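Local coordinates for protein tyrosine phosphatase PRL-1 (Leishmania major, PDB 3S4O) that dephosphorylates phosphotyrosine in proteins, as a protein tyrosine phosphatase that may act as a virulence factor supporting survival of the parasite inside host macrophages, at residues A[129-134]-A[143-148]; A[80-85]-A[124-129]. One frame throughout, in Å; residues are numbered along the deposited sequence.

Contact 1: residues A[129-134]-A[143-148]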
ATOM      1  N   LEU A 129       3.223   1.440   7.843  1.00 28.58           N
ATOM      2  CA  LEU A 129       2.539   2.505   8.548  1.00 29.08           C
ATOM      3  C   LEU A 129       1.055   2.219   8.733  1.00 29.14           C
ATOM      4  O   LEU A 129       0.496   2.552   9.776  1.00 30.68           O
ATOM      5  CB  LEU A 129       2.676   3.807   7.783  1.00 28.45           C
ATOM      6  CG  LEU A 129       1.865   4.957   8.404  1.00 29.38           C
ATOM      7  CD1 LEU A 129       2.640   5.643   9.512  1.00 30.01           C
ATOM      8  CD2 LEU A 129       1.417   5.924   7.351  1.00 28.30           C
ATOM      9  N   ALA A 130       0.421   1.661   7.700  1.00 27.79           N
ATOM     10  CA  ALA A 130      -0.998   1.287   7.776  1.00 27.99           C
ATOM     11  C   ALA A 130      -1.210   0.252   8.876  1.00 29.37           C
ATOM     12  O   ALA A 130      -2.183   0.331   9.630  1.00 30.53           O
ATOM     13  CB  ALA A 130      -1.505   0.753   6.440  1.00 26.70           C
ATOM     14  N   LEU A 131      -0.286  -0.704   8.974  1.00 30.11           N
ATOM     15  CA  LEU A 131      -0.345  -1.744  10.008  1.00 31.82           C
ATOM     16  C   LEU A 131      -0.254  -1.133  11.405  1.00 33.35           C
ATOM     17  O   LEU A 131      -0.929  -1.578  12.332  1.00 36.49           O
ATOM     18  CB  LEU A 131       0.780  -2.780   9.847  1.00 32.17           C
ATOM     19  CG  LEU A 131       0.715  -3.761   8.670  1.00 31.66           C
ATOM     20  CD1 LEU A 131       2.005  -4.565   8.599  1.00 32.23           C
ATOM     21  CD2 LEU A 131      -0.452  -4.701   8.798  1.00 31.77           C
ATOM     22  N   VAL A 132       0.588  -0.121  11.552  1.00 33.13           N
ATOM     23  CA  VAL A 132       0.746   0.555  12.831  1.00 35.07           C
ATOM     24  C   VAL A 132      -0.493   1.390  13.157  1.00 36.36           C
ATOM     25  O   VAL A 132      -1.031   1.306  14.262  1.00 39.12           O
ATOM     26  CB  VAL A 132       1.976   1.464  12.865  1.00 34.65           C
ATOM     27  CG1 VAL A 132       1.963   2.326  14.124  1.00 35.83           C
ATOM     28  CG2 VAL A 132       3.252   0.629  12.804  1.00 34.77           C
ATOM     29  N   GLU A 133      -0.961   2.164  12.187  1.00 35.26           N
ATOM     30  CA  GLU A 133      -2.056   3.107  12.417  1.00 36.14           C
ATOM     31  C   GLU A 133      -3.407   2.415  12.609  1.00 36.06           C
ATOM     32  O   GLU A 133      -4.164   2.778  13.502  1.00 37.88           O
ATOM     33  CB  GLU A 133      -2.143   4.119  11.264  1.00 35.89           C
ATOM     34  CG  GLU A 133      -3.184   5.223  11.436  1.00 37.92           C
ATOM     35  CD  GLU A 133      -3.147   5.891  12.780  1.00 42.22           C
ATOM     36  OE1 GLU A 133      -2.031   6.202  13.263  1.00 45.16           O
ATOM     37  OE2 GLU A 133      -4.252   6.090  13.347  1.00 45.18           O
ATOM     38  N   TYR A 134      -3.705   1.425  11.768  1.00 35.08           N
ATOM     39  CA  TYR A 134      -5.032   0.770  11.748  1.00 34.98           C
ATOM     40  C   TYR A 134      -5.026  -0.620  12.365  1.00 35.72           C
ATOM     41  O   TYR A 134      -5.990  -1.019  13.010  1.00 38.26           O
ATOM     42  CB  TYR A 134      -5.598   0.718  10.317  1.00 33.35           C
ATOM     43  CG  TYR A 134      -5.715   2.091   9.691  1.00 32.61           C
ATOM     44  CD1 TYR A 134      -6.754   2.957  10.039  1.00 33.49           C
ATOM     45  CD2 TYR A 134      -4.774   2.538   8.773  1.00 31.36           C
ATOM     46  CE1 TYR A 134      -6.853   4.221   9.482  1.00 32.61           C
ATOM     47  CE2 TYR A 134      -4.865   3.791   8.216  1.00 30.72           C
ATOM     48  CZ  TYR A 134      -5.900   4.633   8.578  1.00 32.07           C
ATOM     49  OH  TYR A 134      -5.977   5.892   8.006  1.00 33.91           O
ATOM     50  N   ILE A 143       7.496  -4.244  10.724  1.00 40.26           N
ATOM     51  CA  ILE A 143       8.698  -4.375   9.899  1.00 40.46           C
ATOM     52  C   ILE A 143       9.030  -5.852   9.699  1.00 42.88           C
ATOM     53  O   ILE A 143       9.302  -6.293   8.585  1.00 43.89           O
ATOM     54  CB  ILE A 143       9.918  -3.658  10.533  1.00 41.68           C
ATOM     55  CG1 ILE A 143       9.722  -2.141  10.530  1.00 40.54           C
ATOM     56  CG2 ILE A 143      11.190  -3.971   9.764  1.00 42.06           C
ATOM     57  CD1 ILE A 143      10.747  -1.392  11.395  1.00 42.77           C
ATOM     58  N   ALA A 144       9.000  -6.609  10.786  1.00 45.12           N
ATOM     59  CA  ALA A 144       9.275  -8.037  10.735  1.00 49.40           C
ATOM     60  C   ALA A 144       8.281  -8.741   9.809  1.00 50.38           C
ATOM     61  O   ALA A 144       8.662  -9.615   9.032  1.00 53.70           O
ATOM     62  CB  ALA A 144       9.207  -8.646  12.138  1.00 51.91           C
ATOM     63  N   LEU A 145       7.012  -8.349   9.908  1.00 48.60           N
ATOM     64  CA  LEU A 145       5.927  -8.944   9.120  1.00 50.60           C
ATOM     65  C   LEU A 145       6.176  -8.755   7.628  1.00 49.33           C
ATOM     66  O   LEU A 145       6.048  -9.693   6.835  1.00 51.99           O
ATOM     67  CB  LEU A 145       4.583  -8.311   9.495  1.00 50.67           C
ATOM     68  CG  LEU A 145       3.325  -8.948   8.914  1.00 55.21           C
ATOM     69  CD1 LEU A 145       3.430 -10.482   8.782  1.00 60.40           C
ATOM     70  CD2 LEU A 145       2.083  -8.551   9.740  1.00 57.08           C
ATOM     71  N   ILE A 146       6.548  -7.532   7.265  1.00 45.63           N
ATOM     72  CA  ILE A 146       6.833  -7.193   5.870  1.00 45.46           C
ATOM     73  C   ILE A 146       8.083  -7.916   5.387  1.00 47.66           C
ATOM     74  O   ILE A 146       8.125  -8.399   4.260  1.00 49.31           O
ATOM     75  CB  ILE A 146       6.978  -5.658   5.669  1.00 42.44           C
ATOM     76  CG1 ILE A 146       5.587  -5.006   5.659  1.00 41.86           C
ATOM     77  CG2 ILE A 146       7.726  -5.334   4.379  1.00 43.06           C
ATOM     78  CD1 ILE A 146       5.552  -3.556   6.083  1.00 39.46           C
ATOM     79  N   ARG A 147       9.081  -8.011   6.259  1.00 48.46           N
ATOM     80  CA  ARG A 147      10.348  -8.698   5.935  1.00 52.14           C
ATOM     81  C   ARG A 147      10.207 -10.222   5.787  1.00 57.40           C
ATOM     82  O   ARG A 147      10.988 -10.861   5.073  1.00 60.86           O
ATOM     83  CB  ARG A 147      11.415  -8.388   6.979  1.00 51.60           C
ATOM     84  CG  ARG A 147      12.016  -7.019   6.823  1.00 48.98           C
ATOM     85  CD  ARG A 147      13.016  -6.732   7.910  1.00 50.12           C
ATOM     86  NE  ARG A 147      13.629  -5.426   7.707  1.00 48.97           N
ATOM     87  CZ  ARG A 147      14.347  -4.781   8.616  1.00 50.45           C
ATOM     88  NH1 ARG A 147      14.569  -5.317   9.812  1.00 52.86           N
ATOM     89  NH2 ARG A 147      14.856  -3.589   8.326  1.00 50.11           N
ATOM     90  N   GLU A 148       9.231 -10.799   6.475  1.00 59.25           N
ATOM     91  CA  GLU A 148       8.908 -12.220   6.297  1.00 66.64           C
ATOM     92  C   GLU A 148       8.666 -12.485   4.824  1.00 69.38           C
ATOM     93  O   GLU A 148       9.255 -13.389   4.222  1.00 74.25           O
ATOM     94  CB  GLU A 148       7.616 -12.613   7.031  1.00 68.46           C
ATOM     95  CG  GLU A 148       7.777 -13.194   8.445  1.00 72.32           C
ATOM     96  CD  GLU A 148       6.450 -13.265   9.206  1.00 73.02           C
ATOM     97  OE1 GLU A 148       5.486 -13.791   8.607  1.00 75.23           O
ATOM     98  OE2 GLU A 148       6.369 -12.806  10.382  1.00 72.51           O
TER
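L131 and L145 meet through single methyl groups, and L131 reaches outward from its backbone to make the touch. The CB of L131 already points at the 143-148 helix. One bond further out, L131 CG still stays back from its partners, 5.1 Å from L145 CD2. CD1 then continues the chain away from CA (chi2 173°) and becomes the atom that does the touching. L131 CD1 lies 4.1 Å from L145 CD2, and the two side chains cross at about a right angle, so one methyl meets one methyl instead of a length of chain. On L145, CG anti to the backbone N (chi1 -172°) carries the branch to this spot. The same L131 CD1 has a looser neighbour in I146 CD1, at 4.5 Å, so that it faces two side chains from successive positions of one helix. The other methyl of L131, CD2, stands 4.7 Å from L145 CD2.

This is the apolar seam between helices 122-133 and 139-149, consecutive in the phosphatase fold and joined by a short connection. The first of them springs from the Cys-x5-Arg signature loop that starts at C116 and ends at R122. A backbone hydrogen bond between L131 and V137 ties the end of that helix to the connection. Strand 7-13, at one margin of the sheet, comes in through C12 on L131 and I10 on I146.

Away from the seam, E133 forms a salt bridge with R167, while R147 gives NE and NH2 to the carbonyls of A153 and I154.

Contact 2: residues A[80-85]-A[124-129]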
ATOM      1  N   ALA A  80      13.920   7.405   1.443  1.00 35.98           N
ATOM      2  CA  ALA A  80      13.349   8.382   2.368  1.00 34.92           C
ATOM      3  C   ALA A  80      12.125   7.820   3.036  1.00 33.17           C
ATOM      4  O   ALA A  80      11.524   6.896   2.517  1.00 33.16           O
ATOM      5  CB  ALA A  80      12.990   9.685   1.640  1.00 34.40           C
ATOM      6  N   PRO A  81      11.746   8.377   4.182  1.00 32.58           N
ATOM      7  CA  PRO A  81      10.413   8.118   4.711  1.00 30.97           C
ATOM      8  C   PRO A  81       9.381   8.917   3.920  1.00 29.89           C
ATOM      9  O   PRO A  81       9.768   9.843   3.209  1.00 30.10           O
ATOM     10  CB  PRO A  81      10.479   8.637   6.146  1.00 31.90           C
ATOM     11  CG  PRO A  81      11.887   9.036   6.401  1.00 33.71           C
ATOM     12  CD  PRO A  81      12.542   9.227   5.087  1.00 33.77           C
ATOM     13  N   PRO A  82       8.095   8.578   4.019  1.00 28.87           N
ATOM     14  CA  PRO A  82       7.068   9.418   3.409  1.00 28.25           C
ATOM     15  C   PRO A  82       7.175  10.841   3.907  1.00 29.36           C
ATOM     16  O   PRO A  82       7.379  11.076   5.099  1.00 30.80           O
ATOM     17  CB  PRO A  82       5.751   8.809   3.912  1.00 27.40           C
ATOM     18  CG  PRO A  82       6.103   7.525   4.488  1.00 27.58           C
ATOM     19  CD  PRO A  82       7.494   7.641   4.980  1.00 28.86           C
ATOM     20  N   THR A  83       7.065  11.789   3.000  1.00 29.48           N
ATOM     21  CA  THR A  83       6.821  13.165   3.414  1.00 30.84           C
ATOM     22  C   THR A  83       5.496  13.264   4.190  1.00 30.95           C
ATOM     23  O   THR A  83       4.655  12.351   4.188  1.00 29.29           O
ATOM     24  CB  THR A  83       6.771  14.127   2.210  1.00 31.39           C
ATOM     25  OG1 THR A  83       5.652  13.786   1.388  1.00 31.25           O
ATOM     26  CG2 THR A  83       8.031  14.041   1.388  1.00 31.56           C
ATOM     27  N   ARG A  84       5.336  14.369   4.895  1.00 32.70           N
ATOM     28  CA  ARG A  84       4.089  14.631   5.607  1.00 34.34           C
ATOM     29  C   ARG A  84       2.878  14.695   4.666  1.00 32.01           C
ATOM     30  O   ARG A  84       1.802  14.221   5.013  1.00 31.12           O
ATOM     31  CB  ARG A  84       4.203  15.937   6.412  1.00 39.39           C
ATOM     32  CG  ARG A  84       3.100  16.197   7.448  1.00 44.20           C
ATOM     33  CD  ARG A  84       2.801  14.998   8.360  1.00 48.45           C
ATOM     34  NE  ARG A  84       3.707  14.889   9.504  1.00 53.93           N
ATOM     35  CZ  ARG A  84       3.467  14.152  10.592  1.00 58.98           C
ATOM     36  NH1 ARG A  84       2.341  13.444  10.708  1.00 59.69           N
ATOM     37  NH2 ARG A  84       4.362  14.121  11.578  1.00 62.66           N
ATOM     38  N   ALA A  85       3.057  15.269   3.479  1.00 31.14           N
ATOM     39  CA  ALA A  85       1.978  15.329   2.463  1.00 30.61           C
ATOM     40  C   ALA A  85       1.523  13.928   2.005  1.00 28.71           C
ATOM     41  O   ALA A  85       0.333  13.638   1.940  1.00 28.94           O
ATOM     42  CB  ALA A  85       2.421  16.174   1.263  1.00 30.72           C
ATOM     43  N   PRO A 124       6.868  -0.613   0.812  1.00 31.74           N
ATOM     44  CA  PRO A 124       6.658  -1.297   2.083  1.00 32.07           C
ATOM     45  C   PRO A 124       6.471  -0.388   3.280  1.00 32.58           C
ATOM     46  O   PRO A 124       5.778  -0.771   4.228  1.00 31.80           O
ATOM     47  CB  PRO A 124       7.952  -2.097   2.285  1.00 33.48           C
ATOM     48  CG  PRO A 124       8.496  -2.286   0.976  1.00 33.91           C
ATOM     49  CD  PRO A 124       8.080  -1.110   0.137  1.00 32.74           C
ATOM     50  N   ILE A 125       7.096   0.786   3.287  1.00 32.91           N
ATOM     51  CA  ILE A 125       6.983   1.604   4.480  1.00 33.08           C
ATOM     52  C   ILE A 125       5.595   2.207   4.621  1.00 31.41           C
ATOM     53  O   ILE A 125       5.147   2.405   5.732  1.00 31.04           O
ATOM     54  CB  ILE A 125       8.105   2.642   4.659  1.00 35.12           C
ATOM     55  CG1 ILE A 125       8.346   2.793   6.175  1.00 37.04           C
ATOM     56  CG2 ILE A 125       7.771   3.960   3.970  1.00 33.88           C
ATOM     57  CD1 ILE A 125       9.295   3.841   6.559  1.00 39.42           C
ATOM     58  N   LEU A 126       4.895   2.443   3.512  1.00 31.25           N
ATOM     59  CA  LEU A 126       3.488   2.879   3.564  1.00 29.93           C
ATOM     60  C   LEU A 126       2.616   1.790   4.148  1.00 28.87           C
ATOM     61  O   LEU A 126       1.689   2.051   4.923  1.00 28.67           O
ATOM     62  CB  LEU A 126       2.955   3.229   2.172  1.00 31.42           C
ATOM     63  CG  LEU A 126       3.205   4.663   1.680  1.00 32.78           C
ATOM     64  CD1 LEU A 126       2.181   4.985   0.604  1.00 32.75           C
ATOM     65  CD2 LEU A 126       3.154   5.721   2.794  1.00 33.40           C
ATOM     66  N   VAL A 127       2.897   0.557   3.753  1.00 28.08           N
ATOM     67  CA  VAL A 127       2.135  -0.586   4.248  1.00 27.06           C
ATOM     68  C   VAL A 127       2.402  -0.771   5.731  1.00 27.88           C
ATOM     69  O   VAL A 127       1.475  -0.950   6.518  1.00 28.58           O
ATOM     70  CB  VAL A 127       2.457  -1.856   3.461  1.00 26.94           C
ATOM     71  CG1 VAL A 127       1.854  -3.074   4.129  1.00 27.50           C
ATOM     72  CG2 VAL A 127       1.948  -1.706   2.042  1.00 25.87           C
ATOM     73  N   ALA A 128       3.672  -0.680   6.111  1.00 28.47           N
ATOM     74  CA  ALA A 128       4.077  -0.789   7.506  1.00 29.35           C
ATOM     75  C   ALA A 128       3.302   0.219   8.343  1.00 29.39           C
ATOM     76  O   ALA A 128       2.779  -0.095   9.403  1.00 30.32           O
ATOM     77  CB  ALA A 128       5.569  -0.553   7.640  1.00 29.38           C
ATOM     78  N   LEU A 129       3.223   1.440   7.843  1.00 28.58           N
ATOM     79  CA  LEU A 129       2.539   2.505   8.548  1.00 29.08           C
ATOM     80  C   LEU A 129       1.055   2.219   8.733  1.00 29.14           C
ATOM     81  O   LEU A 129       0.496   2.552   9.776  1.00 30.68           O
ATOM     82  CB  LEU A 129       2.676   3.807   7.783  1.00 28.45           C
ATOM     83  CG  LEU A 129       1.865   4.957   8.404  1.00 29.38           C
ATOM     84  CD1 LEU A 129       2.640   5.643   9.512  1.00 30.01           C
ATOM     85  CD2 LEU A 129       1.417   5.924   7.351  1.00 28.30           C
TER
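P82 presses its ring against I125 and L126, and the residues before and after it lead the chain into and out of that touch. A80 opens the segment two positions after D78, the residue inferred to be the proton donor, and its CB points away from the 124-129 helix. The carbonyl oxygen of A80 accepts a hydrogen bond from Q158, and P81, whose side chain stays 5.0 Å or more from the 124-129 helix, rests instead on W161.

At P82 the direction changes, and the CB of the proline points toward the helix. P82 CD meets I125 CG2 at 3.8 Å, and P82 CG also lies near I125 CG2, at 4.0 Å. From the neighbouring residue, L126 CD2 comes to 3.8 Å from P82 CG and 4.2 Å from P82 CB. CB, CG and CD of P82 thus meet two methyls of adjacent residues. In I125, chi1, measured to CG1, is -147°, away from a staggered value, and this turns CG2 between the backbone N and the carbonyl carbon. The CB of L126 does not aim at the loop, but its side chain runs past the proline in the opposite direction and brings CD2 in. All three residues are buried, and the contact is wholly apolar.

T83 then serves as N-cap of helix 84-103, its OG1 hydrogen bonded to V86 N, and R84, in the first turn, reaches the C-terminus through a hydrogen bond from NH1 to R167 O.

Thus the loop following the presumed acid passes over the helix that follows the signature loop before starting its own helix, with W90 of helix 84-103 bonding to the carbonyl of L126, W161 of helix 156-164 packing on P82, and V54, just beyond strand 48-53, lying against L126.

How the contacts relate
Both contacts are buried and apolar, and both draw on helix 122-133: contact 2 uses its earlier turns and contact 1 its last ones, and L129 belongs to a segment of each contact. Contact 2 sets a rigid proline ring from a loop against the helix near the substrate pocket, the side chain of I125 being about 8 Å from the bound thiosulfate. Contact 1 is a helix-to-helix meeting of branched aliphatic side chains, partly exposed at L145, and farther from the centre of the chain. I146 joins them physically, its CD1 lying 3.4 Å from A128 CB, so helix 139-149 rests on the same helix from another direction.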